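Long-range contacts in ulvan Lyase-PL25 (Pseudoalteromonas sp. PLSV, PDB 5UAM), which cleaves ulvan, the sulfated polysaccharide of green-seaweed cell walls, as a lyase of polysaccharide lyase family 25: residues Ala30-Gly35 / Val55-Pro60; Ile319-Gly324 / Arg338-Asn343; Asp409-Ala414 / Glu432-Glu437. One frame throughout, in Å; residues are numbered along the deposited sequence.

From the N terminus, contact 1 comes first and closes the loop between Gly35 and Val55. Contact 2 then closes the turn of a hairpin, from Gly324 to Arg338. Contact 3 closes the loop from Ala414 to Glu432. The three follow in series, and none nests in or crosses another. Contact 2 lies within one four-stranded blade of the beta-propeller, on the far side of the chain's centre from contact 1. Contacts 1 and 3 touch, with a probable hydrogen bond from Gly35 N to Asp436 O. Strand 30-33 completes the sheet that holds contact 3, so N-terminal and C-terminal chain share a blade. Contact 1 ties that blade to the next blade, from strand 46-49 to strand 75-81.

Contact 1 (Ala30-Gly35 / Val55-Pro60); sequences ADNGVG and VSYQGP
Tyr57 and Asn32 meet through a polar bond at the edge of the tyrosine ring. The Tyr57 OH donates to Asn32 OD1 over 2.7 Å and lies in the carbonyl plane, on a lone pair (135° at the oxygen). The two side chains cross at about a right angle. Farther along, Val34 N donates to Gln58 O at 3.2 Å. Gln58 answers with its own amide: NE2 gives a bond to Val34 O at 3.0 Å, from 53° above the carbonyl plane. With CG anti to the backbone N (chi1 178°) and an extended chain beyond it, the amide is carried out to Val34 O and to Asn98. NE2 bonds to Asn98 as well, a residue assigned to substrate binding.

A CA-H...O contact adds to these, from Gly33 CA to Gln58 O at 3.4 Å.

Among the packing contacts, Ala30 CB lies 3.9 Å from Tyr57 CZ, oblique to the ring. Val34 CG2 brings a methyl to 3.2 Å from the carbonyl oxygen Gly59 O. Asn32 ND2 lies 3.4 Å from Pro60 CD. An alanine in place of Asn32 would probably leave the Tyr57 hydroxyl without this acceptor and open a gap beside the Pro60 ring.

The contact joins two propeller blades. Strand 30-33 pairs with strand 439-444, whose Met441 touches Tyr57. On its own blade, Tyr57 packs on Tyr65 of strand 64-70 and on Pro79 of strand 75-81.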
ATOM      1  N   ALA A  30      11.802 -16.000   5.775  1.00 14.47           N
ATOM      2  CA  ALA A  30      12.712 -15.816   4.660  1.00 15.38           C
ATOM      3  C   ALA A  30      13.740 -14.774   5.070  1.00 16.38           C
ATOM      4  O   ALA A  30      13.506 -13.971   5.978  1.00 16.61           O
ATOM      5  CB  ALA A  30      11.971 -15.348   3.403  1.00 15.17           C
ATOM      6  N   ASP A  31      14.883 -14.789   4.389  1.00 15.66           N
ATOM      7  CA  ASP A  31      15.973 -13.884   4.749  1.00 16.64           C
ATOM      8  C   ASP A  31      16.620 -13.231   3.531  1.00 15.06           C
ATOM      9  O   ASP A  31      17.797 -12.874   3.575  1.00 17.37           O
ATOM     10  CB  ASP A  31      17.026 -14.597   5.591  1.00 17.66           C
ATOM     11  CG  ASP A  31      17.659 -15.773   4.882  1.00 17.39           C
ATOM     12  OD1 ASP A  31      17.302 -16.051   3.725  1.00 22.27           O
ATOM     13  OD2 ASP A  31      18.543 -16.395   5.506  1.00 25.33           O
ATOM     14  N   ASN A  32      15.847 -13.010   2.460  1.00 14.78           N
ATOM     15  CA  ASN A  32      16.390 -12.474   1.215  1.00 16.10           C
ATOM     16  C   ASN A  32      15.687 -11.208   0.736  1.00 14.70           C
ATOM     17  O   ASN A  32      15.833 -10.845  -0.430  1.00 16.91           O
ATOM     18  CB  ASN A  32      16.376 -13.527   0.102  1.00 17.13           C
ATOM     19  CG  ASN A  32      14.990 -13.950  -0.294  1.00 19.07           C
ATOM     20  OD1 ASN A  32      14.000 -13.657   0.379  1.00 16.15           O
ATOM     21  ND2 ASN A  32      14.901 -14.652  -1.434  1.00 25.27           N
ATOM     22  N   GLY A  33      14.976 -10.488   1.600  1.00 13.44           N
ATOM     23  CA  GLY A  33      14.386  -9.237   1.169  1.00 12.76           C
ATOM     24  C   GLY A  33      15.446  -8.219   0.789  1.00 15.45           C
ATOM     25  O   GLY A  33      16.571  -8.264   1.267  1.00 15.70           O
ATOM     26  N   VAL A  34      15.067  -7.270  -0.084  1.00 13.42           N
ATOM     27  CA  VAL A  34      15.948  -6.170  -0.464  1.00 13.96           C
ATOM     28  C   VAL A  34      15.210  -4.840  -0.389  1.00 14.27           C
ATOM     29  O   VAL A  34      13.986  -4.766  -0.522  1.00 13.92           O
ATOM     30  CB  VAL A  34      16.591  -6.309  -1.864  1.00 15.03           C
ATOM     31  CG1 VAL A  34      17.264  -7.654  -1.999  1.00 16.13           C
ATOM     32  CG2 VAL A  34      15.587  -6.092  -2.970  1.00 15.77           C
ATOM     33  N   GLY A  35      15.993  -3.778  -0.193  1.00 14.82           N
ATOM     34  CA  GLY A  35      15.436  -2.426  -0.242  1.00 13.69           C
ATOM     35  C   GLY A  35      14.400  -2.222   0.842  1.00 16.03           C
ATOM     36  O   GLY A  35      14.666  -2.457   2.023  1.00 15.68           O
ATOM     37  N   VAL A  55       1.853 -15.023   1.486  1.00 12.38           N
ATOM     38  CA  VAL A  55       2.604 -13.803   1.758  1.00 11.93           C
ATOM     39  C   VAL A  55       3.532 -13.511   0.588  1.00 11.75           C
ATOM     40  O   VAL A  55       4.098 -14.434  -0.012  1.00 13.95           O
ATOM     41  CB  VAL A  55       3.395 -13.918   3.073  1.00 13.72           C
ATOM     42  CG1 VAL A  55       2.422 -14.155   4.252  1.00 14.64           C
ATOM     43  CG2 VAL A  55       4.441 -15.030   3.013  1.00 13.19           C
ATOM     44  N   SER A  56       3.671 -12.228   0.250  1.00 11.74           N
ATOM     45  CA  SER A  56       4.566 -11.817  -0.825  1.00 11.88           C
ATOM     46  C   SER A  56       5.362 -10.579  -0.429  1.00 13.11           C
ATOM     47  O   SER A  56       4.906  -9.727   0.340  1.00 13.70           O
ATOM     48  CB  SER A  56       3.817 -11.573  -2.135  1.00 13.26           C
ATOM     49  OG  SER A  56       3.029 -10.395  -2.087  1.00 14.48           O
ATOM     50  N   TYR A  57       6.570 -10.488  -0.980  1.00 11.91           N
ATOM     51  CA  TYR A  57       7.497  -9.410  -0.644  1.00 11.86           C
ATOM     52  C   TYR A  57       8.529  -9.310  -1.768  1.00 12.12           C
ATOM     53  O   TYR A  57       8.627 -10.177  -2.636  1.00 12.21           O
ATOM     54  CB  TYR A  57       8.189  -9.659   0.724  1.00 11.41           C
ATOM     55  CG  TYR A  57       9.053 -10.891   0.677  1.00 12.30           C
ATOM     56  CD1 TYR A  57       8.500 -12.166   0.799  1.00 14.04           C
ATOM     57  CD2 TYR A  57      10.421 -10.794   0.436  1.00 11.71           C
ATOM     58  CE1 TYR A  57       9.287 -13.296   0.669  1.00 13.93           C
ATOM     59  CE2 TYR A  57      11.225 -11.932   0.316  1.00 13.14           C
ATOM     60  CZ  TYR A  57      10.641 -13.179   0.430  1.00 14.26           C
ATOM     61  OH  TYR A  57      11.428 -14.307   0.319  1.00 15.51           O
ATOM     62  N   GLN A  58       9.321  -8.240  -1.727  1.00 11.42           N
ATOM     63  CA  GLN A  58      10.349  -7.990  -2.730  1.00 11.63           C
ATOM     64  C   GLN A  58      11.679  -8.611  -2.303  1.00 12.90           C
ATOM     65  O   GLN A  58      12.232  -8.274  -1.251  1.00 13.13           O
ATOM     66  CB  GLN A  58      10.482  -6.482  -2.875  1.00 12.35           C
ATOM     67  CG  GLN A  58      11.525  -6.027  -3.825  1.00 14.26           C
ATOM     68  CD  GLN A  58      11.607  -4.532  -3.812  1.00 12.24           C
ATOM     69  OE1 GLN A  58      10.835  -3.854  -4.478  1.00 14.63           O
ATOM     70  NE2 GLN A  58      12.509  -3.998  -3.015  1.00 13.20           N
ATOM     71  N   GLY A  59      12.194  -9.502  -3.147  1.00 12.28           N
ATOM     72  CA  GLY A  59      13.416 -10.227  -2.909  1.00 13.84           C
ATOM     73  C   GLY A  59      14.532  -9.797  -3.840  1.00 13.69           C
ATOM     74  O   GLY A  59      14.509  -8.699  -4.410  1.00 13.87           O
ATOM     75  N   PRO A  60      15.548 -10.651  -3.998  1.00 15.09           N
ATOM     76  CA  PRO A  60      16.716 -10.290  -4.804  1.00 14.96           C
ATOM     77  C   PRO A  60      16.332  -9.779  -6.185  1.00 15.62           C
ATOM     78  O   PRO A  60      15.378 -10.260  -6.814  1.00 14.58           O
ATOM     79  CB  PRO A  60      17.504 -11.601  -4.885  1.00 16.36           C
ATOM     80  CG  PRO A  60      17.146 -12.307  -3.602  1.00 17.21           C
ATOM     81  CD  PRO A  60      15.689 -11.976  -3.380  1.00 15.96           C
TER

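Contact 2 (Ile319-Gly324 / Arg338-Asn343); sequences IAINAG and RHVRWN
Ile319 and Val340 form an antiparallel hydrogen-bonded pair. Ile319 N donates to Val340 O at 2.7 Å, and Val340 N returns a bond to Ile319 O at 2.9 Å. Ile321 and Arg338 repeat the pattern, with Ile321 N bound to Arg338 O at 3.0 Å. Between them, Ala320 and His339 make a non-hydrogen-bonded pair.

On the face of Ile319, Ile321 and Val340 the branched side chains pack together. Ile321 CG2 lies 4.1 Å from Val340 CG2, the two side chains side by side and pointing the same way. The bend of Arg338 at chi2 (116°) brings its CD beside Ala323 CB. That CB sits over one face of the guanidinium, offset toward its rim, 3.6 Å from Arg338 NE. The same NE gives a weak bond to Ala323 O at 3.1 Å.

The segments lie on the two inner strands, 317-324 and 336-342, of a four-stranded antiparallel propeller blade. These strands form a hairpin, flanked by strands 303-311 and 347-352.

On the face of Ala320, the His339 ring turns one face to Ile319 O, with ND1 3.7 Å from that oxygen. The ring is held from outside: ND1 bonds to Tyr375 and NE2 to His318, while Phe365 meets it edge-to-face. Arg338 NE has its stronger partner in Gln336 O.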
ATOM      1  N   ILE A 319      -9.638   7.142   8.435  1.00 13.15           N
ATOM      2  CA  ILE A 319      -8.485   7.364   7.571  1.00 12.20           C
ATOM      3  C   ILE A 319      -7.231   7.473   8.426  1.00 11.80           C
ATOM      4  O   ILE A 319      -7.213   8.198   9.429  1.00 14.54           O
ATOM      5  CB  ILE A 319      -8.665   8.654   6.756  1.00 13.65           C
ATOM      6  CG1 ILE A 319      -9.879   8.539   5.820  1.00 14.84           C
ATOM      7  CG2 ILE A 319      -7.412   8.977   5.949  1.00 17.16           C
ATOM      8  CD1 ILE A 319     -10.220   9.829   5.099  1.00 15.75           C
ATOM      9  N   ALA A 320      -6.176   6.769   8.007  1.00 11.96           N
ATOM     10  CA  ALA A 320      -4.832   6.986   8.522  1.00 12.14           C
ATOM     11  C   ALA A 320      -4.090   7.860   7.529  1.00 12.27           C
ATOM     12  O   ALA A 320      -4.037   7.539   6.335  1.00 13.35           O
ATOM     13  CB  ALA A 320      -4.097   5.660   8.682  1.00 12.70           C
ATOM     14  N   ILE A 321      -3.537   8.964   8.009  1.00 12.92           N
ATOM     15  CA  ILE A 321      -2.774   9.882   7.176  1.00 13.05           C
ATOM     16  C   ILE A 321      -1.485  10.209   7.914  1.00 14.57           C
ATOM     17  O   ILE A 321      -1.521  10.585   9.088  1.00 15.39           O
ATOM     18  CB  ILE A 321      -3.581  11.157   6.848  1.00 13.39           C
ATOM     19  CG1 ILE A 321      -2.793  12.127   5.966  1.00 15.79           C
ATOM     20  CG2 ILE A 321      -4.088  11.840   8.116  1.00 17.02           C
ATOM     21  CD1 ILE A 321      -2.424  11.551   4.601  1.00 16.92           C
ATOM     22  N   ASN A 322      -0.346  10.077   7.239  1.00 12.89           N
ATOM     23  CA  ASN A 322       0.893  10.495   7.875  1.00 13.90           C
ATOM     24  C   ASN A 322       1.196  11.928   7.496  1.00 14.38           C
ATOM     25  O   ASN A 322       0.985  12.327   6.351  1.00 15.12           O
ATOM     26  CB  ASN A 322       2.054   9.591   7.461  1.00 15.39           C
ATOM     27  CG  ASN A 322       1.773   8.140   7.763  1.00 14.68           C
ATOM     28  OD1 ASN A 322       1.845   7.717   8.918  1.00 15.44           O
ATOM     29  ND2 ASN A 322       1.413   7.385   6.746  1.00 14.60           N
ATOM     30  N   ALA A 323       1.697  12.700   8.450  1.00 14.08           N
ATOM     31  CA  ALA A 323       2.043  14.079   8.156  1.00 15.06           C
ATOM     32  C   ALA A 323       3.155  14.527   9.080  1.00 16.53           C
ATOM     33  O   ALA A 323       3.322  13.991  10.181  1.00 17.67           O
ATOM     34  CB  ALA A 323       0.827  14.998   8.312  1.00 17.37           C
ATOM     35  N   GLY A 324       3.914  15.521   8.628  1.00 16.83           N
ATOM     36  CA  GLY A 324       5.022  16.018   9.420  1.00 18.58           C
ATOM     37  C   GLY A 324       5.454  17.393   8.964  1.00 19.95           C
ATOM     38  O   GLY A 324       5.130  17.838   7.858  1.00 21.91           O
ATOM     39  N   ARG A 338      -1.529   9.919  11.797  1.00 14.24           N
ATOM     40  CA  ARG A 338      -2.637  10.564  12.489  1.00 13.69           C
ATOM     41  C   ARG A 338      -3.947   9.925  12.045  1.00 13.48           C
ATOM     42  O   ARG A 338      -4.045   9.369  10.946  1.00 14.65           O
ATOM     43  CB  ARG A 338      -2.681  12.055  12.171  1.00 15.27           C
ATOM     44  CG  ARG A 338      -1.405  12.784  12.538  1.00 16.74           C
ATOM     45  CD  ARG A 338      -0.688  13.365  11.330  1.00 17.92           C
ATOM     46  NE  ARG A 338       0.622  13.867  11.725  1.00 16.68           N
ATOM     47  CZ  ARG A 338       0.854  15.052  12.270  1.00 17.52           C
ATOM     48  NH1 ARG A 338      -0.141  15.897  12.507  1.00 22.41           N
ATOM     49  NH2 ARG A 338       2.085  15.404  12.602  1.00 21.00           N
ATOM     50  N   HIS A 339      -4.964  10.007  12.912  1.00 15.26           N
ATOM     51  CA  HIS A 339      -6.237   9.339  12.661  1.00 14.84           C
ATOM     52  C   HIS A 339      -7.330  10.370  12.417  1.00 14.61           C
ATOM     53  O   HIS A 339      -7.464  11.328  13.192  1.00 16.59           O
ATOM     54  CB  HIS A 339      -6.641   8.441  13.834  1.00 14.17           C
ATOM     55  CG  HIS A 339      -7.729   7.497  13.467  1.00 14.13           C
ATOM     56  ND1 HIS A 339      -7.487   6.388  12.689  1.00 15.08           N
ATOM     57  CD2 HIS A 339      -9.067   7.538  13.670  1.00 15.48           C
ATOM     58  CE1 HIS A 339      -8.624   5.762  12.463  1.00 13.80           C
ATOM     59  NE2 HIS A 339      -9.594   6.432  13.053  1.00 14.98           N
ATOM     60  N   VAL A 340      -8.120  10.143  11.355  1.00 13.61           N
ATOM     61  CA  VAL A 340      -9.224  11.017  10.958  1.00 14.99           C
ATOM     62  C   VAL A 340     -10.453  10.142  10.772  1.00 14.74           C
ATOM     63  O   VAL A 340     -10.338   8.994  10.342  1.00 14.86           O
ATOM     64  CB  VAL A 340      -8.853  11.706   9.622  1.00 15.77           C
ATOM     65  CG1 VAL A 340     -10.065  12.390   8.975  1.00 18.03           C
ATOM     66  CG2 VAL A 340      -7.706  12.683   9.840  1.00 17.57           C
ATOM     67  N   ARG A 341     -11.636  10.665  11.107  1.00 14.92           N
ATOM     68  CA  ARG A 341     -12.847   9.890  10.856  1.00 15.25           C
ATOM     69  C   ARG A 341     -14.041  10.796  10.603  1.00 14.72           C
ATOM     70  O   ARG A 341     -14.089  11.955  11.020  1.00 16.35           O
ATOM     71  CB  ARG A 341     -13.178   8.930  12.001  1.00 16.22           C
ATOM     72  CG  ARG A 341     -13.585   9.626  13.284  1.00 17.36           C
ATOM     73  CD  ARG A 341     -13.773   8.632  14.416  1.00 19.16           C
ATOM     74  NE  ARG A 341     -14.188   9.307  15.637  1.00 19.07           N
ATOM     75  CZ  ARG A 341     -15.452   9.510  15.997  1.00 23.18           C
ATOM     76  NH1 ARG A 341     -16.450   9.067  15.236  1.00 25.01           N
ATOM     77  NH2 ARG A 341     -15.731  10.145  17.132  1.00 27.13           N
ATOM     78  N   TRP A 342     -15.019  10.219   9.911  1.00 14.75           N
ATOM     79  CA  TRP A 342     -16.315  10.843   9.685  1.00 14.65           C
ATOM     80  C   TRP A 342     -17.258  10.419  10.798  1.00 17.03           C
ATOM     81  O   TRP A 342     -17.465   9.226  11.011  1.00 17.65           O
ATOM     82  CB  TRP A 342     -16.847  10.352   8.341  1.00 16.27           C
ATOM     83  CG  TRP A 342     -18.226  10.844   7.975  1.00 17.83           C
ATOM     84  CD1 TRP A 342     -19.384  10.120   7.968  1.00 19.22           C
ATOM     85  CD2 TRP A 342     -18.576  12.160   7.545  1.00 18.00           C
ATOM     86  NE1 TRP A 342     -20.433  10.909   7.578  1.00 20.64           N
ATOM     87  CE2 TRP A 342     -19.965  12.168   7.293  1.00 17.12           C
ATOM     88  CE3 TRP A 342     -17.848  13.329   7.329  1.00 18.50           C
ATOM     89  CZ2 TRP A 342     -20.638  13.306   6.847  1.00 20.47           C
ATOM     90  CZ3 TRP A 342     -18.504  14.449   6.893  1.00 18.16           C
ATOM     91  CH2 TRP A 342     -19.893  14.434   6.643  1.00 18.74           C
ATOM     92  N   ASN A 343     -17.821  11.386  11.517  1.00 19.14           N
ATOM     93  CA  ASN A 343     -18.637  11.054  12.676  1.00 24.14           C
ATOM     94  C   ASN A 343     -20.113  10.984  12.350  1.00 24.33           C
ATOM     95  O   ASN A 343     -20.926  10.853  13.267  1.00 29.57           O
ATOM     96  CB  ASN A 343     -18.395  12.032  13.828  1.00 23.51           C
ATOM     97  CG  ASN A 343     -18.960  13.408  13.569  1.00 21.86           C
ATOM     98  OD1 ASN A 343     -19.716  13.646  12.621  1.00 22.00           O
ATOM     99  ND2 ASN A 343     -18.613  14.332  14.449  1.00 28.83           N
TER

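Contact 3 (Asp409-Ala414 / Glu432-Glu437); sequences DNASFA and EKVSDE
Ser412 and Lys433 form an antiparallel hydrogen-bonded pair, with Ser412 N donating to Lys433 O at 3.1 Å and Lys433 N to Ser412 O at 2.8 Å, and Phe413 and Glu432 follow as a non-hydrogen-bonded pair.

Ala411 CB packs against Glu432 CG at 3.9 Å. It also meets Val434 CG2 at 4.1 Å, just past the paired residues. Phe413 turns its edge to the neighbouring strand, with CD1 4.0 Å from Glu432 CA. The ring also packs on Leu406 and Thr378 of the preceding blade. Glu432 is extended, and its OE1 bonds to Tyr442.

Ser412 and Lys433 point to the opposite face of the sheet from Phe413 and Glu432. Both have two deposited conformers, so the close approach of their side chains is doubtful. In the conformer described, the lysine chain bends at chi3 (-72°) and CE lies near Ala414 CB.

Lys433 O carries more than one partner. A water donates to it at 2.8 Å, and Ala411 CA makes a CA-H...O contact with it at 3.3 Å.

Strands 412-415 and 428-433 are neighbours at one edge of a four-stranded propeller blade, which strand 30-33 completes at the other edge. The chemistry is divided. Backbone pairing and apolar contacts hold the strands. In the conformer described, the lysine, probably charged, donates from NZ to OD1 of Asn36, a residue assigned to substrate binding, and may help to hold that side chain.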
ATOM      1  N   ASP A 409      16.674  -4.605  17.768  1.00 18.24           N
ATOM      2  CA  ASP A 409      17.715  -3.603  17.904  1.00 19.00           C
ATOM      3  C   ASP A 409      18.380  -3.345  16.556  1.00 19.52           C
ATOM      4  O   ASP A 409      18.524  -4.247  15.719  1.00 19.22           O
ATOM      5  CB  ASP A 409      18.794  -4.085  18.881  1.00 21.09           C
ATOM      6  CG  ASP A 409      18.227  -4.579  20.195  1.00 25.34           C
ATOM      7  OD1 ASP A 409      17.541  -3.810  20.898  1.00 28.40           O
ATOM      8  OD2 ASP A 409      18.492  -5.739  20.560  1.00 24.77           O
ATOM      9  N   ASN A 410      18.854  -2.108  16.381  1.00 18.65           N
ATOM     10  CA  ASN A 410      19.732  -1.769  15.268  1.00 17.33           C
ATOM     11  C   ASN A 410      19.072  -2.043  13.927  1.00 16.99           C
ATOM     12  O   ASN A 410      19.703  -2.562  13.005  1.00 19.29           O
ATOM     13  CB  ASN A 410      21.075  -2.493  15.391  1.00 18.37           C
ATOM     14  CG  ASN A 410      21.687  -2.319  16.755  1.00 19.41           C
ATOM     15  OD1 ASN A 410      22.030  -3.302  17.444  1.00 23.42           O
ATOM     16  ND2 ASN A 410      21.867  -1.072  17.158  1.00 19.78           N
ATOM     17  N   ALA A 411      17.809  -1.647  13.804  1.00 16.27           N
ATOM     18  CA  ALA A 411      17.038  -1.955  12.613  1.00 15.28           C
ATOM     19  C   ALA A 411      15.907  -0.947  12.497  1.00 15.09           C
ATOM     20  O   ALA A 411      15.648  -0.161  13.406  1.00 16.50           O
ATOM     21  CB  ALA A 411      16.444  -3.363  12.709  1.00 16.07           C
ATOM     22  N   SER A 412      15.232  -0.985  11.348  1.00 15.61           N
ATOM     23  CA  SER A 412      13.956  -0.305  11.171  0.62 15.25           C
ATOM     24  C   SER A 412      13.051  -1.252  10.403  1.00 15.14           C
ATOM     25  O   SER A 412      13.519  -2.141   9.703  1.00 15.96           O
ATOM     26  CB  SER A 412      14.073   1.030  10.427  0.62 21.21           C
ATOM     27  OG  SER A 412      14.523   0.849   9.102  0.62 23.76           O
ATOM     28  N   PHE A 413      11.744  -1.072  10.560  1.00 13.19           N
ATOM     29  CA  PHE A 413      10.789  -1.980   9.946  1.00 14.61           C
ATOM     30  C   PHE A 413      10.086  -1.331   8.762  1.00 13.81           C
ATOM     31  O   PHE A 413       9.677  -0.167   8.820  1.00 15.13           O
ATOM     32  CB  PHE A 413       9.684  -2.415  10.922  1.00 13.58           C
ATOM     33  CG  PHE A 413      10.141  -3.293  12.065  1.00 13.64           C
ATOM     34  CD1 PHE A 413      11.195  -4.192  11.910  1.00 14.33           C
ATOM     35  CD2 PHE A 413       9.482  -3.273  13.273  1.00 13.67           C
ATOM     36  CE1 PHE A 413      11.596  -5.015  12.948  1.00 15.47           C
ATOM     37  CE2 PHE A 413       9.890  -4.066  14.345  1.00 13.94           C
ATOM     38  CZ  PHE A 413      10.933  -4.966  14.179  1.00 14.35           C
ATOM     39  N   ALA A 414       9.923  -2.104   7.707  1.00 12.89           N
ATOM     40  CA  ALA A 414       8.926  -1.855   6.679  1.00 11.62           C
ATOM     41  C   ALA A 414       7.770  -2.800   6.953  1.00 12.75           C
ATOM     42  O   ALA A 414       8.002  -3.964   7.300  1.00 13.57           O
ATOM     43  CB  ALA A 414       9.520  -2.134   5.296  1.00 14.51           C
ATOM     44  N   GLU A 432      12.738  -6.608   8.486  1.00 13.06           N
ATOM     45  CA  GLU A 432      13.719  -6.085   9.439  1.00 12.60           C
ATOM     46  C   GLU A 432      14.878  -5.500   8.637  1.00 14.88           C
ATOM     47  O   GLU A 432      15.852  -6.181   8.303  1.00 15.67           O
ATOM     48  CB  GLU A 432      14.190  -7.211  10.361  1.00 14.09           C
ATOM     49  CG  GLU A 432      15.242  -6.837  11.385  1.00 14.08           C
ATOM     50  CD  GLU A 432      15.789  -8.044  12.097  1.00 17.63           C
ATOM     51  OE1 GLU A 432      15.554  -9.181  11.629  1.00 20.46           O
ATOM     52  OE2 GLU A 432      16.441  -7.866  13.128  1.00 17.98           O
ATOM     53  N   LYS A 433      14.771  -4.219   8.296  1.00 14.44           N
ATOM     54  CA  LYS A 433      15.793  -3.558   7.497  0.54 15.06           C
ATOM     55  C   LYS A 433      17.020  -3.278   8.349  1.00 16.25           C
ATOM     56  O   LYS A 433      16.947  -2.541   9.338  1.00 18.19           O
ATOM     57  CB  LYS A 433      15.246  -2.251   6.942  0.54 15.55           C
ATOM     58  CG  LYS A 433      14.045  -2.443   6.045  0.54 15.84           C
ATOM     59  CD  LYS A 433      13.675  -1.165   5.339  0.54 16.58           C
ATOM     60  CE  LYS A 433      13.068  -0.161   6.287  0.54 15.93           C
ATOM     61  NZ  LYS A 433      12.666   1.091   5.582  0.54 18.84           N
ATOM     62  N   VAL A 434      18.153  -3.853   7.951  1.00 16.83           N
ATOM     63  CA  VAL A 434      19.430  -3.622   8.612  1.00 16.77           C
ATOM     64  C   VAL A 434      20.370  -3.052   7.564  1.00 21.37           C
ATOM     65  O   VAL A 434      20.775  -1.890   7.644  1.00 25.65           O
ATOM     66  CB  VAL A 434      19.967  -4.913   9.242  1.00 17.82           C
ATOM     67  CG1 VAL A 434      21.272  -4.664   9.971  1.00 21.20           C
ATOM     68  CG2 VAL A 434      18.942  -5.457  10.202  1.00 19.61           C
ATOM     69  N   SER A 435      20.734  -3.860   6.575  1.00 21.34           N
ATOM     70  CA  SER A 435      21.280  -3.309   5.345  1.00 20.69           C
ATOM     71  C   SER A 435      20.177  -3.346   4.308  1.00 21.29           C
ATOM     72  O   SER A 435      19.006  -3.538   4.630  1.00 22.48           O
ATOM     73  CB  SER A 435      22.504  -4.085   4.889  1.00 26.51           C
ATOM     74  OG  SER A 435      22.117  -5.363   4.480  1.00 27.62           O
ATOM     75  N   ASP A 436      20.533  -3.142   3.048  1.00 22.90           N
ATOM     76  CA  ASP A 436      19.503  -3.179   2.020  1.00 20.17           C
ATOM     77  C   ASP A 436      19.409  -4.519   1.304  1.00 20.02           C
ATOM     78  O   ASP A 436      18.640  -4.639   0.349  1.00 17.95           O
ATOM     79  CB  ASP A 436      19.655  -2.014   1.045  1.00 27.18           C
ATOM     80  CG  ASP A 436      20.978  -1.977   0.373  1.00 31.00           C
ATOM     81  OD1 ASP A 436      21.782  -2.920   0.523  1.00 30.05           O
ATOM     82  OD2 ASP A 436      21.226  -0.963  -0.321  1.00 43.33           O
ATOM     83  N   GLU A 437      20.109  -5.548   1.774  1.00 18.56           N
ATOM     84  CA  GLU A 437      19.942  -6.897   1.245  1.00 17.73           C
ATOM     85  C   GLU A 437      19.907  -7.883   2.401  1.00 19.76           C
ATOM     86  O   GLU A 437      20.216  -7.543   3.541  1.00 18.94           O
ATOM     87  CB  GLU A 437      21.020  -7.260   0.230  1.00 22.38           C
ATOM     88  CG  GLU A 437      21.114  -6.300  -0.961  1.00 21.63           C
ATOM     89  CD  GLU A 437      22.188  -6.715  -1.944  1.00 31.05           C
ATOM     90  OE1 GLU A 437      22.285  -7.922  -2.244  1.00 32.03           O
ATOM     91  OE2 GLU A 437      22.947  -5.845  -2.399  1.00 33.86           O
TER
HETATM   92  O   HOH W   1      17.773   0.183   9.331  1.00 38.14           O